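Local coordinates for RNA-induced transcriptional silencing complex protein tas3 (Schizosaccharomyces pombe, PDB 3D1B) that helps form the core of the RITS complex, which couples RNA interference to heterochromatin formation and accurate chromosome segregation, at residues D51-S63 with F90-V102. Numbering follows the deposited sequence.
Sequences DFSQVLQLVFSAS and FAKAVGSSIYKLV
Q57 and S97 mark the closest backbone approach of helices 52-60 and 90-102 in this all-alpha C-terminal motif of Tas3, their CA atoms 5.0 Å apart. The axes run in the same sense at 34° and approach to 8.9 Å, a close spacing consistent with the small side chains of A93 and S97 at the nearest points. F52, L56 and F60, one helical turn apart, face helix 90-102. D51 and Q54 cap the N-terminus of helix 52-60 with a capping box, Q54 N donating to D51 OD1 (2.9 Å) and D51 N to Q54 OE1 (2.7 Å).

F60 is a knob among V94, S97, I98 and L101. With CG anti to the carbonyl carbon (chi1 -69°), its ring presents one face to I98 CD1, which stands 3.7 Å from the ring centroid and 16° off the normal, a CH-pi contact. S97 comes in at the ring's edge, its OG 3.2 Å from F60 CD2; that hydroxyl also has A93 O and V94 O of its own helix within reach. Replacing F60 with alanine is likely to open a gap among these four residues and leave I98 CD1 without its aromatic face.

Farther toward the N-termini, L56 CD1 packs 3.6 Å from A93 CB and also touches V94 CG2. F52 CE2 meets the edge of the F90 ring, 3.6 Å from F90 CE1, neither ring lying over the other's face; Y18 and W21 of helix 14-23 add edge-to-face partners to F52 and F90, respectively. At the other end, L101 CD1 touches S63 OG, which donates to F60 O.

No direct hydrogen bond joins the segments. Cohesion therefore rests mainly on apolar fit, with a water donating to both Q57 O and S97 O as the clearest polar link, and Q57 NE2 tying the pair's edge to T103 O of the second subunit.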
ATOM      1  N   ASP A  51       4.202   2.367   4.764  1.00 16.55           N
ATOM      2  CA  ASP A  51       5.454   1.616   4.842  1.00 18.66           C
ATOM      3  C   ASP A  51       6.229   1.746   3.532  1.00 17.22           C
ATOM      4  O   ASP A  51       5.747   2.357   2.579  1.00 15.64           O
ATOM      5  CB  ASP A  51       5.204   0.130   5.165  1.00 19.98           C
ATOM      6  CG  ASP A  51       4.352  -0.573   4.125  1.00 24.64           C
ATOM      7  OD1 ASP A  51       4.524  -0.302   2.919  1.00 21.55           O
ATOM      8  OD2 ASP A  51       3.514  -1.418   4.519  1.00 23.55           O
ATOM      9  N   PHE A  52       7.415   1.152   3.468  1.00 18.58           N
ATOM     10  CA  PHE A  52       8.229   1.281   2.266  1.00 18.94           C
ATOM     11  C   PHE A  52       7.609   0.668   1.017  1.00 19.16           C
ATOM     12  O   PHE A  52       7.802   1.170  -0.090  1.00 18.05           O
ATOM     13  CB  PHE A  52       9.618   0.682   2.482  1.00 22.59           C
ATOM     14  CG  PHE A  52      10.598   1.061   1.412  1.00 25.32           C
ATOM     15  CD1 PHE A  52      11.088   2.360   1.339  1.00 28.31           C
ATOM     16  CD2 PHE A  52      10.979   0.144   0.438  1.00 28.12           C
ATOM     17  CE1 PHE A  52      11.942   2.748   0.307  1.00 28.80           C
ATOM     18  CE2 PHE A  52      11.837   0.523  -0.601  1.00 28.86           C
ATOM     19  CZ  PHE A  52      12.315   1.827  -0.663  1.00 28.80           C
ATOM     20  N   SER A  53       6.879  -0.428   1.177  1.00 19.29           N
ATOM     21  CA  SER A  53       6.253  -1.048   0.014  1.00 19.50           C
ATOM     22  C   SER A  53       5.293  -0.049  -0.610  1.00 17.64           C
ATOM     23  O   SER A  53       5.168   0.033  -1.831  1.00 18.96           O
ATOM     24  CB  SER A  53       5.486  -2.309   0.416  1.00 23.23           C
ATOM     25  OG  SER A  53       6.383  -3.303   0.875  1.00 32.09           O
ATOM     26  N   GLN A  54       4.618   0.712   0.242  1.00 15.53           N
ATOM     27  CA  GLN A  54       3.670   1.712  -0.217  1.00 14.12           C
ATOM     28  C   GLN A  54       4.410   2.866  -0.884  1.00 14.59           C
ATOM     29  O   GLN A  54       3.941   3.414  -1.876  1.00 15.63           O
ATOM     30  CB  GLN A  54       2.821   2.205   0.956  1.00 14.66           C
ATOM     31  CG  GLN A  54       1.891   1.120   1.494  1.00 17.66           C
ATOM     32  CD  GLN A  54       1.156   1.530   2.749  1.00 19.36           C
ATOM     33  OE1 GLN A  54       1.764   1.741   3.801  1.00 19.38           O
ATOM     34  NE2 GLN A  54      -0.164   1.639   2.648  1.00 18.50           N
ATOM     35  N   VAL A  55       5.572   3.229  -0.340  1.00 12.86           N
ATOM     36  CA  VAL A  55       6.365   4.301  -0.939  1.00 14.56           C
ATOM     37  C   VAL A  55       6.728   3.890  -2.367  1.00 14.66           C
ATOM     38  O   VAL A  55       6.588   4.674  -3.307  1.00 15.61           O
ATOM     39  CB  VAL A  55       7.669   4.559  -0.144  1.00 14.11           C
ATOM     40  CG1 VAL A  55       8.584   5.490  -0.937  1.00 15.89           C
ATOM     41  CG2 VAL A  55       7.343   5.168   1.204  1.00 15.23           C
ATOM     42  N   LEU A  56       7.185   2.651  -2.526  1.00 14.57           N
ATOM     43  CA  LEU A  56       7.564   2.147  -3.845  1.00 16.48           C
ATOM     44  C   LEU A  56       6.405   2.183  -4.824  1.00 17.74           C
ATOM     45  O   LEU A  56       6.561   2.591  -5.977  1.00 16.43           O
ATOM     46  CB  LEU A  56       8.078   0.710  -3.745  1.00 17.21           C
ATOM     47  CG  LEU A  56       9.453   0.512  -3.113  1.00 21.46           C
ATOM     48  CD1 LEU A  56       9.777  -0.977  -3.079  1.00 23.86           C
ATOM     49  CD2 LEU A  56      10.503   1.275  -3.922  1.00 20.49           C
ATOM     50  N   GLN A  57       5.232   1.759  -4.371  1.00 15.71           N
ATOM     51  CA  GLN A  57       4.082   1.748  -5.259  1.00 17.23           C
ATOM     52  C   GLN A  57       3.689   3.162  -5.681  1.00 16.73           C
ATOM     53  O   GLN A  57       3.413   3.412  -6.854  1.00 17.33           O
ATOM     54  CB  GLN A  57       2.898   1.044  -4.582  1.00 20.18           C
ATOM     55  CG  GLN A  57       1.827   0.585  -5.560  1.00 24.18           C
ATOM     56  CD  GLN A  57       0.782  -0.308  -4.905  1.00 24.56           C
ATOM     57  OE1 GLN A  57       1.077  -1.021  -3.949  1.00 28.16           O
ATOM     58  NE2 GLN A  57      -0.434  -0.285  -5.431  1.00 26.52           N
ATOM     59  N   LEU A  58       3.675   4.092  -4.731  1.00 15.39           N
ATOM     60  CA  LEU A  58       3.305   5.466  -5.029  1.00 15.88           C
ATOM     61  C   LEU A  58       4.310   6.137  -5.951  1.00 17.22           C
ATOM     62  O   LEU A  58       3.932   6.775  -6.939  1.00 16.86           O
ATOM     63  CB  LEU A  58       3.167   6.266  -3.729  1.00 17.01           C
ATOM     64  CG  LEU A  58       1.960   5.835  -2.895  1.00 19.24           C
ATOM     65  CD1 LEU A  58       1.960   6.554  -1.556  1.00 19.71           C
ATOM     66  CD2 LEU A  58       0.684   6.147  -3.671  1.00 20.23           C
ATOM     67  N   VAL A  59       5.588   5.979  -5.630  1.00 16.01           N
ATOM     68  CA  VAL A  59       6.643   6.582  -6.427  1.00 16.69           C
ATOM     69  C   VAL A  59       6.666   6.057  -7.857  1.00 16.06           C
ATOM     70  O   VAL A  59       6.741   6.833  -8.812  1.00 17.08           O
ATOM     71  CB  VAL A  59       8.016   6.355  -5.769  1.00 18.16           C
ATOM     72  CG1 VAL A  59       9.129   6.755  -6.724  1.00 16.90           C
ATOM     73  CG2 VAL A  59       8.108   7.176  -4.487  1.00 17.10           C
ATOM     74  N   PHE A  60       6.589   4.743  -8.020  1.00 15.64           N
ATOM     75  CA  PHE A  60       6.608   4.196  -9.369  1.00 16.14           C
ATOM     76  C   PHE A  60       5.350   4.534 -10.164  1.00 16.28           C
ATOM     77  O   PHE A  60       5.378   4.550 -11.398  1.00 15.04           O
ATOM     78  CB  PHE A  60       6.830   2.679  -9.333  1.00 18.27           C
ATOM     79  CG  PHE A  60       8.208   2.282  -8.886  1.00 20.59           C
ATOM     80  CD1 PHE A  60       9.309   3.074  -9.196  1.00 23.04           C
ATOM     81  CD2 PHE A  60       8.414   1.101  -8.184  1.00 23.28           C
ATOM     82  CE1 PHE A  60      10.597   2.694  -8.810  1.00 24.76           C
ATOM     83  CE2 PHE A  60       9.700   0.714  -7.797  1.00 24.04           C
ATOM     84  CZ  PHE A  60      10.789   1.515  -8.111  1.00 22.57           C
ATOM     85  N   SER A  61       4.251   4.829  -9.475  1.00 16.54           N
ATOM     86  CA  SER A  61       3.010   5.167 -10.171  1.00 17.89           C
ATOM     87  C   SER A  61       3.160   6.491 -10.911  1.00 19.36           C
ATOM     88  O   SER A  61       2.358   6.817 -11.790  1.00 20.03           O
ATOM     89  CB  SER A  61       1.834   5.266  -9.188  1.00 18.44           C
ATOM     90  OG  SER A  61       1.871   6.477  -8.443  1.00 17.68           O
ATOM     91  N   ALA A  62       4.199   7.244 -10.556  1.00 18.50           N
ATOM     92  CA  ALA A  62       4.459   8.539 -11.176  1.00 19.60           C
ATOM     93  C   ALA A  62       5.411   8.449 -12.363  1.00 19.56           C
ATOM     94  O   ALA A  62       5.639   9.448 -13.045  1.00 19.58           O
ATOM     95  CB  ALA A  62       5.027   9.511 -10.145  1.00 18.15           C
ATOM     96  N   SER A  63       5.959   7.263 -12.612  1.00 19.48           N
ATOM     97  CA  SER A  63       6.895   7.082 -13.718  1.00 20.74           C
ATOM     98  C   SER A  63       6.207   7.357 -15.046  1.00 22.94           C
ATOM     99  O   SER A  63       5.028   7.061 -15.218  1.00 19.51           O
ATOM    100  CB  SER A  63       7.467   5.661 -13.713  1.00 23.50           C
ATOM    101  OG  SER A  63       6.441   4.699 -13.862  1.00 25.59           O
ATOM    102  N   PHE A  90      13.912  -6.049  -0.312  1.00 18.93           N
ATOM    103  CA  PHE A  90      13.829  -4.837  -1.120  1.00 18.58           C
ATOM    104  C   PHE A  90      13.526  -5.173  -2.572  1.00 17.48           C
ATOM    105  O   PHE A  90      12.655  -4.559  -3.192  1.00 18.96           O
ATOM    106  CB  PHE A  90      15.151  -4.067  -1.040  1.00 18.43           C
ATOM    107  CG  PHE A  90      15.235  -2.899  -1.986  1.00 16.82           C
ATOM    108  CD1 PHE A  90      14.561  -1.708  -1.711  1.00 18.44           C
ATOM    109  CD2 PHE A  90      15.998  -2.989  -3.145  1.00 17.17           C
ATOM    110  CE1 PHE A  90      14.650  -0.621  -2.578  1.00 20.29           C
ATOM    111  CE2 PHE A  90      16.095  -1.911  -4.020  1.00 18.40           C
ATOM    112  CZ  PHE A  90      15.418  -0.719  -3.735  1.00 18.03           C
ATOM    113  N   ALA A  91      14.248  -6.146  -3.113  1.00 17.97           N
ATOM    114  CA  ALA A  91      14.055  -6.549  -4.500  1.00 16.87           C
ATOM    115  C   ALA A  91      12.633  -7.045  -4.730  1.00 16.92           C
ATOM    116  O   ALA A  91      12.009  -6.706  -5.735  1.00 16.81           O
ATOM    117  CB  ALA A  91      15.058  -7.632  -4.880  1.00 18.95           C
ATOM    118  N   LYS A  92      12.120  -7.846  -3.802  1.00 16.06           N
ATOM    119  CA  LYS A  92      10.762  -8.374  -3.944  1.00 14.97           C
ATOM    120  C   LYS A  92       9.732  -7.248  -3.955  1.00 15.44           C
ATOM    121  O   LYS A  92       8.775  -7.275  -4.732  1.00 15.42           O
ATOM    122  CB  LYS A  92      10.440  -9.352  -2.808  1.00 16.58           C
ATOM    123  CG  LYS A  92       9.048  -9.967  -2.934  1.00 20.01           C
ATOM    124  CD  LYS A  92       8.740 -10.965  -1.822  1.00 21.16           C
ATOM    125  CE  LYS A  92       9.629 -12.195  -1.898  1.00 24.16           C
ATOM    126  NZ  LYS A  92       9.229 -13.208  -0.864  1.00 22.97           N
ATOM    127  N   ALA A  93       9.920  -6.259  -3.086  1.00 14.39           N
ATOM    128  CA  ALA A  93       8.992  -5.136  -3.021  1.00 14.92           C
ATOM    129  C   ALA A  93       9.065  -4.305  -4.300  1.00 14.20           C
ATOM    130  O   ALA A  93       8.050  -3.798  -4.780  1.00 15.32           O
ATOM    131  CB  ALA A  93       9.299  -4.267  -1.804  1.00 16.17           C
ATOM    132  N   VAL A  94      10.272  -4.142  -4.832  1.00 12.70           N
ATOM    133  CA  VAL A  94      10.452  -3.398  -6.078  1.00 12.00           C
ATOM    134  C   VAL A  94       9.765  -4.171  -7.199  1.00 13.26           C
ATOM    135  O   VAL A  94       9.031  -3.599  -8.001  1.00 12.50           O
ATOM    136  CB  VAL A  94      11.945  -3.237  -6.423  1.00 13.69           C
ATOM    137  CG1 VAL A  94      12.103  -2.704  -7.847  1.00 13.27           C
ATOM    138  CG2 VAL A  94      12.598  -2.296  -5.427  1.00 13.81           C
ATOM    139  N   GLY A  95      10.006  -5.479  -7.243  1.00 14.12           N
ATOM    140  CA  GLY A  95       9.398  -6.312  -8.267  1.00 15.20           C
ATOM    141  C   GLY A  95       7.876  -6.254  -8.265  1.00 15.52           C
ATOM    142  O   GLY A  95       7.247  -6.107  -9.319  1.00 15.23           O
ATOM    143  N   SER A  96       7.270  -6.373  -7.088  1.00 15.23           N
ATOM    144  CA  SER A  96       5.812  -6.332  -6.999  1.00 14.22           C
ATOM    145  C   SER A  96       5.262  -4.972  -7.441  1.00 15.82           C
ATOM    146  O   SER A  96       4.256  -4.899  -8.146  1.00 16.48           O
ATOM    147  CB  SER A  96       5.355  -6.629  -5.566  1.00 17.39           C
ATOM    148  OG  SER A  96       3.941  -6.551  -5.461  1.00 20.67           O
ATOM    149  N   SER A  97       5.931  -3.892  -7.043  1.00 15.34           N
ATOM    150  CA  SER A  97       5.473  -2.557  -7.409  1.00 15.58           C
ATOM    151  C   SER A  97       5.628  -2.293  -8.908  1.00 16.67           C
ATOM    152  O   SER A  97       4.773  -1.648  -9.518  1.00 14.99           O
ATOM    153  CB  SER A  97       6.231  -1.498  -6.598  1.00 21.03           C
ATOM    154  OG  SER A  97       7.630  -1.659  -6.743  1.00 28.21           O
ATOM    155  N   ILE A  98       6.709  -2.790  -9.503  1.00 15.28           N
ATOM    156  CA  ILE A  98       6.928  -2.602 -10.933  1.00 14.50           C
ATOM    157  C   ILE A  98       5.952  -3.477 -11.716  1.00 16.66           C
ATOM    158  O   ILE A  98       5.492  -3.092 -12.791  1.00 14.20           O
ATOM    159  CB  ILE A  98       8.379  -2.955 -11.343  1.00 14.80           C
ATOM    160  CG1 ILE A  98       9.355  -1.953 -10.719  1.00 17.65           C
ATOM    161  CG2 ILE A  98       8.523  -2.920 -12.861  1.00 18.84           C
ATOM    162  CD1 ILE A  98       9.182  -0.523 -11.227  1.00 19.49           C
ATOM    163  N   TYR A  99       5.620  -4.643 -11.171  1.00 16.39           N
ATOM    164  CA  TYR A  99       4.683  -5.532 -11.858  1.00 15.54           C
ATOM    165  C   TYR A  99       3.302  -4.875 -11.976  1.00 16.43           C
ATOM    166  O   TYR A  99       2.522  -5.210 -12.874  1.00 14.90           O
ATOM    167  CB  TYR A  99       4.581  -6.877 -11.133  1.00 15.97           C
ATOM    168  CG  TYR A  99       3.844  -7.913 -11.951  1.00 15.75           C
ATOM    169  CD1 TYR A  99       4.356  -8.351 -13.172  1.00 15.90           C
ATOM    170  CD2 TYR A  99       2.603  -8.408 -11.536  1.00 15.59           C
ATOM    171  CE1 TYR A  99       3.652  -9.253 -13.970  1.00 15.72           C
ATOM    172  CE2 TYR A  99       1.889  -9.314 -12.330  1.00 14.79           C
ATOM    173  CZ  TYR A  99       2.421  -9.728 -13.543  1.00 17.95           C
ATOM    174  OH  TYR A  99       1.725 -10.613 -14.336  1.00 15.30           O
ATOM    175  N   LYS A 100       2.988  -3.949 -11.070  1.00 15.35           N
ATOM    176  CA  LYS A 100       1.718  -3.225 -11.137  1.00 15.58           C
ATOM    177  C   LYS A 100       1.710  -2.433 -12.443  1.00 14.78           C
ATOM    178  O   LYS A 100       0.663  -2.217 -13.051  1.00 14.93           O
ATOM    179  CB  LYS A 100       1.579  -2.213  -9.991  1.00 17.53           C
ATOM    180  CG  LYS A 100       1.542  -2.795  -8.605  1.00 19.67           C
ATOM    181  CD  LYS A 100       0.305  -3.649  -8.394  1.00 20.66           C
ATOM    182  CE  LYS A 100       0.348  -4.299  -7.022  1.00 22.92           C
ATOM    183  NZ  LYS A 100      -0.659  -5.391  -6.899  1.00 18.59           N
ATOM    184  N   LEU A 101       2.893  -1.974 -12.853  1.00 14.58           N
ATOM    185  CA  LEU A 101       3.023  -1.196 -14.082  1.00 14.49           C
ATOM    186  C   LEU A 101       2.982  -2.105 -15.302  1.00 14.31           C
ATOM    187  O   LEU A 101       2.553  -1.695 -16.381  1.00 14.04           O
ATOM    188  CB  LEU A 101       4.334  -0.397 -14.061  1.00 15.09           C
ATOM    189  CG  LEU A 101       4.447   0.642 -12.937  1.00 15.72           C
ATOM    190  CD1 LEU A 101       5.735   1.434 -13.130  1.00 16.67           C
ATOM    191  CD2 LEU A 101       3.254   1.575 -12.942  1.00 19.56           C
ATOM    192  N   VAL A 102       3.441  -3.340 -15.135  1.00 12.73           N
ATOM    193  CA  VAL A 102       3.415  -4.300 -16.236  1.00 13.95           C
ATOM    194  C   VAL A 102       1.957  -4.585 -16.600  1.00 15.35           C
ATOM    195  O   VAL A 102       1.544  -4.434 -17.755  1.00 14.14           O
ATOM    196  CB  VAL A 102       4.113  -5.625 -15.838  1.00 13.95           C
ATOM    197  CG1 VAL A 102       3.850  -6.699 -16.888  1.00 14.38           C
ATOM    198  CG2 VAL A 102       5.614  -5.388 -15.680  1.00 14.14           C
TER
HETATM  199  O   HOH W   1       3.578   1.172  -9.031  1.00 29.63           O
HETATM  200  O   HOH W   2       3.338  -3.437  -4.839  1.00 40.36           O